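Local structure of farnesyltransferase, putative (Trypanosoma cruzi, 3WCA) at residues 172-177 with 185-190; 191-196 with 265-270. The protein probably catalyses the magnesium-dependent condensation of two farnesyl diphosphate molecules to squalene, using NADPH or NADH as reductant, in the pathway to lanosterol. The protein carries 1 engineered substitution. All coordinates share one frame; numbering follows the deposited sequence.

In the fold
Squalene synthase is an all-helical enzyme, and the two contacts show how neighbouring helices line the end of the pocket that holds the farnesyl tail. Contact 1 comes first along the chain: the C-terminal part of helix 154-179 meets the loop that leads to helix 191-207. Contact 2 opens where that loop ends, joining the first turn and a half of helix 191-207 to the end of helix 261-269. Their centres lie about 10 Å apart, on the same side of the chain's centre. Tyr267 ties them together, its OH 2.7 Å from Thr173 OG1 in a probable hydrogen bond. Both contribute residues to the pocket of the farnesyl thiodiphosphate, around its hydrocarbon tail rather than its diphosphate.

Contact 1 (172-177 with 185-190); sequences LTLLYV and RLADDL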
ATOM      1  N   LEU A 172      11.101  -2.655   3.669  1.00 31.65           N
ATOM      2  CA  LEU A 172      10.963  -2.361   5.092  1.00 31.76           C
ATOM      3  C   LEU A 172      11.495  -3.523   5.917  1.00 30.57           C
ATOM      4  O   LEU A 172      12.263  -3.322   6.842  1.00 30.52           O
ATOM      5  CB  LEU A 172       9.494  -2.093   5.469  1.00 28.19           C
ATOM      6  CG  LEU A 172       8.891  -0.780   4.958  1.00 30.78           C
ATOM      7  CD1 LEU A 172       7.430  -0.669   5.386  1.00 29.10           C
ATOM      8  CD2 LEU A 172       9.694   0.392   5.493  1.00 30.25           C
ATOM      9  N   THR A 173      11.075  -4.737   5.581  1.00 32.41           N
ATOM     10  CA  THR A 173      11.525  -5.915   6.306  1.00 32.86           C
ATOM     11  C   THR A 173      13.062  -5.996   6.296  1.00 35.63           C
ATOM     12  O   THR A 173      13.675  -6.354   7.304  1.00 36.99           O
ATOM     13  CB  THR A 173      10.919  -7.201   5.696  1.00 35.02           C
ATOM     14  OG1 THR A 173       9.485  -7.136   5.760  1.00 34.79           O
ATOM     15  CG2 THR A 173      11.389  -8.439   6.460  1.00 35.70           C
ATOM     16  N   LEU A 174      13.687  -5.644   5.171  1.00 34.95           N
ATOM     17  CA  LEU A 174      15.146  -5.678   5.086  1.00 35.96           C
ATOM     18  C   LEU A 174      15.765  -4.511   5.864  1.00 35.02           C
ATOM     19  O   LEU A 174      16.891  -4.610   6.341  1.00 36.08           O
ATOM     20  CB  LEU A 174      15.609  -5.643   3.627  1.00 33.81           C
ATOM     21  CG  LEU A 174      15.281  -6.873   2.773  1.00 37.18           C
ATOM     22  CD1 LEU A 174      15.632  -6.570   1.315  1.00 35.73           C
ATOM     23  CD2 LEU A 174      16.044  -8.103   3.277  1.00 34.37           C
ATOM     24  N   LEU A 175      15.043  -3.403   5.981  1.00 32.88           N
ATOM     25  CA  LEU A 175      15.560  -2.285   6.753  1.00 34.77           C
ATOM     26  C   LEU A 175      15.464  -2.625   8.242  1.00 35.42           C
ATOM     27  O   LEU A 175      16.313  -2.209   9.018  1.00 36.21           O
ATOM     28  CB  LEU A 175      14.783  -0.995   6.477  1.00 31.66           C
ATOM     29  CG  LEU A 175      15.025  -0.272   5.159  1.00 33.32           C
ATOM     30  CD1 LEU A 175      14.187   0.993   5.147  1.00 30.57           C
ATOM     31  CD2 LEU A 175      16.500   0.077   4.995  1.00 31.59           C
ATOM     32  N   TYR A 176      14.436  -3.376   8.638  1.00 36.21           N
ATOM     33  CA  TYR A 176      14.270  -3.755  10.045  1.00 37.58           C
ATOM     34  C   TYR A 176      15.415  -4.662  10.496  1.00 39.10           C
ATOM     35  O   TYR A 176      15.959  -4.503  11.592  1.00 38.27           O
ATOM     36  CB  TYR A 176      12.951  -4.514  10.291  1.00 34.67           C
ATOM     37  CG  TYR A 176      11.652  -3.793   9.953  1.00 32.80           C
ATOM     38  CD1 TYR A 176      11.598  -2.413   9.786  1.00 33.98           C
ATOM     39  CD2 TYR A 176      10.463  -4.515   9.817  1.00 34.09           C
ATOM     40  CE1 TYR A 176      10.382  -1.765   9.483  1.00 31.52           C
ATOM     41  CE2 TYR A 176       9.257  -3.884   9.522  1.00 30.53           C
ATOM     42  CZ  TYR A 176       9.218  -2.519   9.354  1.00 30.80           C
ATOM     43  OH  TYR A 176       8.012  -1.916   9.052  1.00 29.54           O
ATOM     44  N   VAL A 177      15.753  -5.636   9.659  1.00 41.42           N
ATOM     45  CA  VAL A 177      16.827  -6.571   9.975  1.00 42.83           C
ATOM     46  C   VAL A 177      18.173  -5.850   9.997  1.00 44.33           C
ATOM     47  O   VAL A 177      18.936  -5.951  10.954  1.00 43.83           O
ATOM     48  CB  VAL A 177      16.884  -7.709   8.942  1.00 42.24           C
ATOM     49  CG1 VAL A 177      18.096  -8.603   9.205  1.00 42.09           C
ATOM     50  CG2 VAL A 177      15.612  -8.525   9.020  1.00 41.67           C
ATOM     51  N   ARG A 185      16.190 -13.536  11.203  1.00 48.09           N
ATOM     52  CA  ARG A 185      15.300 -14.576  10.700  1.00 48.66           C
ATOM     53  C   ARG A 185      14.112 -13.975   9.933  1.00 46.80           C
ATOM     54  O   ARG A 185      13.521 -14.624   9.071  1.00 45.26           O
ATOM     55  CB  ARG A 185      14.782 -15.411  11.870  1.00 51.85           C
ATOM     56  CG  ARG A 185      14.435 -16.856  11.529  1.00 59.18           C
ATOM     57  CD  ARG A 185      15.541 -17.837  11.954  1.00 63.52           C
ATOM     58  NE  ARG A 185      16.414 -18.263  10.857  1.00 67.14           N
ATOM     59  CZ  ARG A 185      17.439 -17.559  10.383  1.00 69.62           C
ATOM     60  NH1 ARG A 185      17.740 -16.380  10.906  1.00 70.41           N
ATOM     61  NH2 ARG A 185      18.167 -18.034   9.379  1.00 71.03           N
ATOM     62  N   LEU A 186      13.781 -12.727  10.244  1.00 44.37           N
ATOM     63  CA  LEU A 186      12.650 -12.056   9.620  1.00 42.78           C
ATOM     64  C   LEU A 186      12.746 -12.060   8.099  1.00 43.11           C
ATOM     65  O   LEU A 186      11.753 -12.290   7.411  1.00 43.24           O
ATOM     66  CB  LEU A 186      12.546 -10.619  10.145  1.00 38.78           C
ATOM     67  CG  LEU A 186      11.160  -9.963  10.106  1.00 37.87           C
ATOM     68  CD1 LEU A 186      10.184 -10.741  10.989  1.00 35.45           C
ATOM     69  CD2 LEU A 186      11.272  -8.529  10.588  1.00 33.88           C
ATOM     70  N   ALA A 187      13.945 -11.828   7.578  1.00 43.25           N
ATOM     71  CA  ALA A 187      14.161 -11.790   6.133  1.00 43.48           C
ATOM     72  C   ALA A 187      14.325 -13.155   5.466  1.00 43.72           C
ATOM     73  O   ALA A 187      14.619 -13.222   4.271  1.00 44.43           O
ATOM     74  CB  ALA A 187      15.374 -10.918   5.820  1.00 44.39           C
ATOM     75  N   ASP A 188      14.138 -14.239   6.214  1.00 44.00           N
ATOM     76  CA  ASP A 188      14.278 -15.569   5.628  1.00 45.04           C
ATOM     77  C   ASP A 188      13.318 -15.758   4.466  1.00 45.38           C
ATOM     78  O   ASP A 188      13.744 -16.012   3.337  1.00 46.38           O
ATOM     79  CB  ASP A 188      14.037 -16.660   6.670  1.00 46.20           C
ATOM     80  CG  ASP A 188      15.221 -16.843   7.598  1.00 50.67           C
ATOM     81  OD1 ASP A 188      16.352 -16.482   7.200  1.00 49.30           O
ATOM     82  OD2 ASP A 188      15.026 -17.357   8.717  1.00 53.11           O
ATOM     83  N   ASP A 189      12.024 -15.638   4.749  1.00 43.99           N
ATOM     84  CA  ASP A 189      10.988 -15.772   3.733  1.00 42.15           C
ATOM     85  C   ASP A 189      10.167 -14.486   3.720  1.00 41.09           C
ATOM     86  O   ASP A 189       9.441 -14.193   4.679  1.00 38.17           O
ATOM     87  CB  ASP A 189      10.068 -16.955   4.039  1.00 44.44           C
ATOM     88  CG  ASP A 189       9.038 -17.180   2.949  1.00 47.03           C
ATOM     89  OD1 ASP A 189       8.721 -16.200   2.245  1.00 46.25           O
ATOM     90  OD2 ASP A 189       8.537 -18.320   2.795  1.00 49.26           O
ATOM     91  N   LEU A 190      10.276 -13.740   2.624  1.00 39.66           N
ATOM     92  CA  LEU A 190       9.583 -12.469   2.460  1.00 39.49           C
ATOM     93  C   LEU A 190       8.148 -12.541   1.940  1.00 40.06           C
ATOM     94  O   LEU A 190       7.554 -11.517   1.597  1.00 39.94           O
ATOM     95  CB  LEU A 190      10.413 -11.559   1.555  1.00 37.18           C
ATOM     96  CG  LEU A 190      11.747 -11.136   2.185  1.00 37.01           C
ATOM     97  CD1 LEU A 190      12.500 -10.209   1.239  1.00 35.32           C
ATOM     98  CD2 LEU A 190      11.473 -10.434   3.516  1.00 37.18           C
TER
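The loop between helix 154-179 and helix 191-207 folds back along the helix it has just left, and the contact between them is made of apolar side chains. Leu174 and Ala187 face each other at the backbone level, their CA atoms 6.3 Å apart. Thr173 works with its two branches divided. The methyl CG2, anti to the backbone N (OG1 sits at chi1 -60°), reaches into the loop and meets Leu190 CD2 at 3.6 Å, the two side chains running antiparallel, flank to flank. The same methyl lies 4.0 Å from Leu186 CG, so it fits between two leucines. The hydroxyl is turned to the carbonyl of Gly169, one turn back, to which it is hydrogen-bonded.

Leu186 spreads along the helix, touching three of its residues: Thr173, Tyr176 and Val177. Its CB packs 3.9 Å from Val177 CG2, while CD2 comes to the edge of the Tyr176 ring, near the ring plane, 4.2 Å from Tyr176 CD2. Across the ring's face, by contrast, lies the helix's own backbone: the carbonyl oxygen of Leu172 sits 3.1 Å above the plane, displaced toward the rim. Ala187 adds a small methyl, CB, that Leu174 CD2 approaches to 3.9 Å, with Val177 CG2 also close by. On the loop's outer side Arg185 and Asp188 form a salt bridge, NE to OD2, in which no N-H points at the oxygen and charge alone is at work.

Leu190 holds the N-cap position of helix 191-207, so the helix begins where the loop packs on Thr173. This is a loop linking two consecutive helices of the all-helical isoprenoid synthase fold, and through Leu172, Thr173 and Tyr176 the first of them also touches the bound farnesyl thiodiphosphate.

Contact 2 (191-196 with 265-270); sequences TNANHM and VEYLAS. With FPS (S-[(2E,6E)-3,7,11-trimethyldodeca-2,6,10-trienyl] trihydrogen thiodiphosphate), chain E.
Met196 passes obliquely beside the Tyr267 ring, at its CB-CD1 side, the two side chains roughly perpendicular. Bent at chi2 (-88°) and again at chi3, the thioether brings Met196 CG 3.7 Å from both Tyr267 CG and CD1, just outside the rim, and puts the methyl CE 3.7 Å from Tyr267 CD1. The sulfur stands 4.7 Å from the ring centroid, 51° off the normal, an oblique Met-aromatic contact. CE also packs 3.9 Å from Leu268 CD2, which gives the methyl a second apolar neighbour on the same helix.

The ring meets Ala193 as well, whose CB is 3.9 Å from Tyr267 CE2. Nearer the backbone, the CB atoms of Asn192 and Tyr267 face each other, and Asn192 ND2 passes over Glu266 CB as these side chains run the same way. The carboxylate of Glu266 goes on to His364.

The end of the farnesyl tail lies along one flank of the contact. Its methyl C15 touches Met196 CB at 3.6 Å and Tyr267 CZ at 3.9 Å, and Ala193 O is close to it too, so alanine, methionine and tyrosine together form part of the pocket wall.

The short helical segments cross at -112°, their axes 9.1 Å apart. Helix 154-179 borders the contact through Thr173 and Tyr176, and helix 274-294 packs against Leu268 through Ser280 and Ala281.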
ATOM      1  N   THR A 191       7.589 -13.744   1.889  1.00 40.26           N
ATOM      2  CA  THR A 191       6.225 -13.929   1.409  1.00 39.12           C
ATOM      3  C   THR A 191       5.234 -13.112   2.237  1.00 37.82           C
ATOM      4  O   THR A 191       4.456 -12.328   1.696  1.00 37.59           O
ATOM      5  CB  THR A 191       5.826 -15.415   1.468  1.00 40.71           C
ATOM      6  OG1 THR A 191       6.736 -16.176   0.664  1.00 39.95           O
ATOM      7  CG2 THR A 191       4.410 -15.613   0.946  1.00 40.78           C
ATOM      8  N   ASN A 192       5.274 -13.285   3.552  1.00 35.19           N
ATOM      9  CA  ASN A 192       4.369 -12.552   4.420  1.00 35.65           C
ATOM     10  C   ASN A 192       4.582 -11.049   4.363  1.00 32.68           C
ATOM     11  O   ASN A 192       3.650 -10.290   4.582  1.00 33.96           O
ATOM     12  CB  ASN A 192       4.471 -13.056   5.860  1.00 34.85           C
ATOM     13  CG  ASN A 192       3.878 -14.436   6.017  1.00 37.09           C
ATOM     14  OD1 ASN A 192       3.101 -14.873   5.168  1.00 37.26           O
ATOM     15  ND2 ASN A 192       4.224 -15.127   7.097  1.00 33.89           N
ATOM     16  N   ALA A 193       5.794 -10.614   4.051  1.00 31.04           N
ATOM     17  CA  ALA A 193       6.054  -9.180   3.953  1.00 31.39           C
ATOM     18  C   ALA A 193       5.317  -8.672   2.716  1.00 30.84           C
ATOM     19  O   ALA A 193       4.775  -7.567   2.711  1.00 32.81           O
ATOM     20  CB  ALA A 193       7.540  -8.915   3.820  1.00 29.40           C
ATOM     21  N   ASN A 194       5.300  -9.498   1.676  1.00 27.78           N
ATOM     22  CA  ASN A 194       4.630  -9.162   0.430  1.00 28.38           C
ATOM     23  C   ASN A 194       3.119  -9.130   0.664  1.00 26.39           C
ATOM     24  O   ASN A 194       2.417  -8.283   0.113  1.00 28.43           O
ATOM     25  CB  ASN A 194       4.961 -10.198  -0.650  1.00 26.55           C
ATOM     26  CG  ASN A 194       4.384  -9.833  -1.991  1.00 27.44           C
ATOM     27  OD1 ASN A 194       4.845  -8.897  -2.647  1.00 29.09           O
ATOM     28  ND2 ASN A 194       3.352 -10.558  -2.405  1.00 30.05           N
ATOM     29  N   HIS A 195       2.624 -10.078   1.453  1.00 25.20           N
ATOM     30  CA  HIS A 195       1.210 -10.122   1.783  1.00 25.95           C
ATOM     31  C   HIS A 195       0.827  -8.804   2.481  1.00 26.58           C
ATOM     32  O   HIS A 195      -0.208  -8.215   2.186  1.00 26.12           O
ATOM     33  CB  HIS A 195       0.917 -11.290   2.725  1.00 28.23           C
ATOM     34  CG  HIS A 195       0.763 -12.609   2.033  1.00 32.52           C
ATOM     35  ND1 HIS A 195      -0.299 -12.892   1.200  1.00 30.86           N
ATOM     36  CD2 HIS A 195       1.527 -13.727   2.062  1.00 32.91           C
ATOM     37  CE1 HIS A 195      -0.183 -14.128   0.748  1.00 31.24           C
ATOM     38  NE2 HIS A 195       0.917 -14.656   1.256  1.00 33.89           N
ATOM     39  N   MET A 196       1.673  -8.353   3.406  1.00 24.74           N
ATOM     40  CA  MET A 196       1.432  -7.114   4.146  1.00 24.44           C
ATOM     41  C   MET A 196       1.237  -5.961   3.167  1.00 24.77           C
ATOM     42  O   MET A 196       0.303  -5.182   3.305  1.00 24.14           O
ATOM     43  CB  MET A 196       2.615  -6.818   5.087  1.00 25.75           C
ATOM     44  CG  MET A 196       2.694  -7.734   6.325  1.00 24.37           C
ATOM     45  SD  MET A 196       1.720  -7.095   7.739  1.00 30.06           S
ATOM     46  CE  MET A 196       2.648  -5.570   8.062  1.00 24.38           C
ATOM     47  N   VAL A 265      -1.391 -11.324   9.988  1.00 32.34           N
ATOM     48  CA  VAL A 265      -1.375 -11.673  11.402  1.00 34.91           C
ATOM     49  C   VAL A 265      -0.042 -12.336  11.766  1.00 36.63           C
ATOM     50  O   VAL A 265       0.565 -12.002  12.780  1.00 37.34           O
ATOM     51  CB  VAL A 265      -2.572 -12.598  11.759  1.00 36.16           C
ATOM     52  CG1 VAL A 265      -2.374 -13.244  13.132  1.00 37.53           C
ATOM     53  CG2 VAL A 265      -3.855 -11.777  11.774  1.00 33.71           C
ATOM     54  N   GLU A 266       0.431 -13.249  10.922  1.00 39.31           N
ATOM     55  CA  GLU A 266       1.694 -13.931  11.176  1.00 41.11           C
ATOM     56  C   GLU A 266       2.871 -12.962  11.178  1.00 39.79           C
ATOM     57  O   GLU A 266       3.718 -13.005  12.070  1.00 40.74           O
ATOM     58  CB  GLU A 266       1.938 -15.021  10.129  1.00 44.34           C
ATOM     59  CG  GLU A 266       0.969 -16.174  10.219  1.00 50.13           C
ATOM     60  CD  GLU A 266       0.874 -16.744  11.627  1.00 52.65           C
ATOM     61  OE1 GLU A 266       1.933 -17.010  12.243  1.00 53.46           O
ATOM     62  OE2 GLU A 266      -0.263 -16.930  12.112  1.00 55.14           O
ATOM     63  N   TYR A 267       2.940 -12.102  10.169  1.00 36.37           N
ATOM     64  CA  TYR A 267       4.023 -11.132  10.103  1.00 33.40           C
ATOM     65  C   TYR A 267       4.008 -10.210  11.329  1.00 33.18           C
ATOM     66  O   TYR A 267       5.040 -10.002  11.964  1.00 33.57           O
ATOM     67  CB  TYR A 267       3.921 -10.299   8.821  1.00 31.96           C
ATOM     68  CG  TYR A 267       5.075  -9.342   8.618  1.00 29.23           C
ATOM     69  CD1 TYR A 267       5.068  -8.072   9.204  1.00 27.08           C
ATOM     70  CD2 TYR A 267       6.195  -9.722   7.877  1.00 27.42           C
ATOM     71  CE1 TYR A 267       6.155  -7.196   9.059  1.00 27.29           C
ATOM     72  CE2 TYR A 267       7.287  -8.858   7.727  1.00 31.18           C
ATOM     73  CZ  TYR A 267       7.260  -7.597   8.318  1.00 28.45           C
ATOM     74  OH  TYR A 267       8.319  -6.737   8.144  1.00 30.02           O
ATOM     75  N   LEU A 268       2.852  -9.651  11.671  1.00 31.28           N
ATOM     76  CA  LEU A 268       2.799  -8.758  12.832  1.00 32.49           C
ATOM     77  C   LEU A 268       3.209  -9.481  14.124  1.00 32.46           C
ATOM     78  O   LEU A 268       3.868  -8.906  14.986  1.00 29.49           O
ATOM     79  CB  LEU A 268       1.392  -8.158  12.992  1.00 28.79           C
ATOM     80  CG  LEU A 268       0.990  -7.149  11.905  1.00 28.33           C
ATOM     81  CD1 LEU A 268      -0.438  -6.655  12.164  1.00 27.52           C
ATOM     82  CD2 LEU A 268       1.981  -5.972  11.895  1.00 22.78           C
ATOM     83  N   ALA A 269       2.827 -10.747  14.243  1.00 33.19           N
ATOM     84  CA  ALA A 269       3.151 -11.525  15.427  1.00 35.72           C
ATOM     85  C   ALA A 269       4.613 -11.953  15.485  1.00 36.03           C
ATOM     86  O   ALA A 269       5.074 -12.437  16.512  1.00 39.39           O
ATOM     87  CB  ALA A 269       2.243 -12.745  15.515  1.00 37.07           C
ATOM     88  N   SER A 270       5.353 -11.764  14.401  1.00 36.13           N
ATOM     89  CA  SER A 270       6.759 -12.154  14.401  1.00 36.48           C
ATOM     90  C   SER A 270       7.654 -10.989  14.787  1.00 36.70           C
ATOM     91  O   SER A 270       8.858 -11.166  14.958  1.00 37.88           O
ATOM     92  CB  SER A 270       7.186 -12.678  13.024  1.00 36.46           C
ATOM     93  OG  SER A 270       7.323 -11.624  12.081  1.00 36.73           O
TER
HETATM   94  C1  FPS E 501      -0.147   4.670  -0.911  1.00 89.25           C
HETATM   95  S1  FPS E 501       0.747   6.215  -0.388  1.00 95.67           S
HETATM   96  C2  FPS E 501       0.790   3.435  -0.747  1.00 83.44           C
HETATM   97  C3  FPS E 501       0.507   2.133  -0.348  1.00 77.80           C
HETATM   98  C4  FPS E 501      -0.870   1.628   0.021  1.00 78.08           C
HETATM   99  C5  FPS E 501       1.670   1.170  -0.268  1.00 71.09           C
HETATM  100  C6  FPS E 501       2.660   1.326   0.929  1.00 61.80           C
HETATM  101  C7  FPS E 501       3.019  -0.073   1.382  1.00 51.52           C
HETATM  102  C8  FPS E 501       3.554  -0.431   2.559  1.00 45.16           C
HETATM  103  C10 FPS E 501       3.828  -1.935   2.750  1.00 40.53           C
HETATM  104  C9  FPS E 501       3.894   0.560   3.678  1.00 44.63           C
HETATM  105  C11 FPS E 501       3.748  -2.357   4.199  1.00 33.29           C
HETATM  106  C12 FPS E 501       4.493  -3.655   4.374  1.00 28.65           C
HETATM  107  C13 FPS E 501       5.169  -4.029   5.483  1.00 27.54           C
HETATM  108  C14 FPS E 501       5.279  -3.167   6.748  1.00 28.51           C
HETATM  109  C15 FPS E 501       5.856  -5.392   5.466  1.00 26.00           C
HETATM  110  PA  FPS E 501       0.162   6.768   1.519  1.00 96.16           P
HETATM  111  O1A FPS E 501       0.321   5.563   2.490  1.00 95.67           O
HETATM  112  O2A FPS E 501       1.057   7.903   1.948  1.00 94.91           O
HETATM  113  O3A FPS E 501      -1.319   7.546   1.628  1.00 98.30           O
HETATM  114  PB  FPS E 501      -2.885   7.244   1.060  1.00100.21           P
HETATM  115  O1B FPS E 501      -3.942   7.493   2.176  1.00 98.75           O
HETATM  116  O2B FPS E 501      -3.206   8.252  -0.102  1.00 99.98           O
HETATM  117  O3B FPS E 501      -3.031   5.719   0.655  1.00100.45           O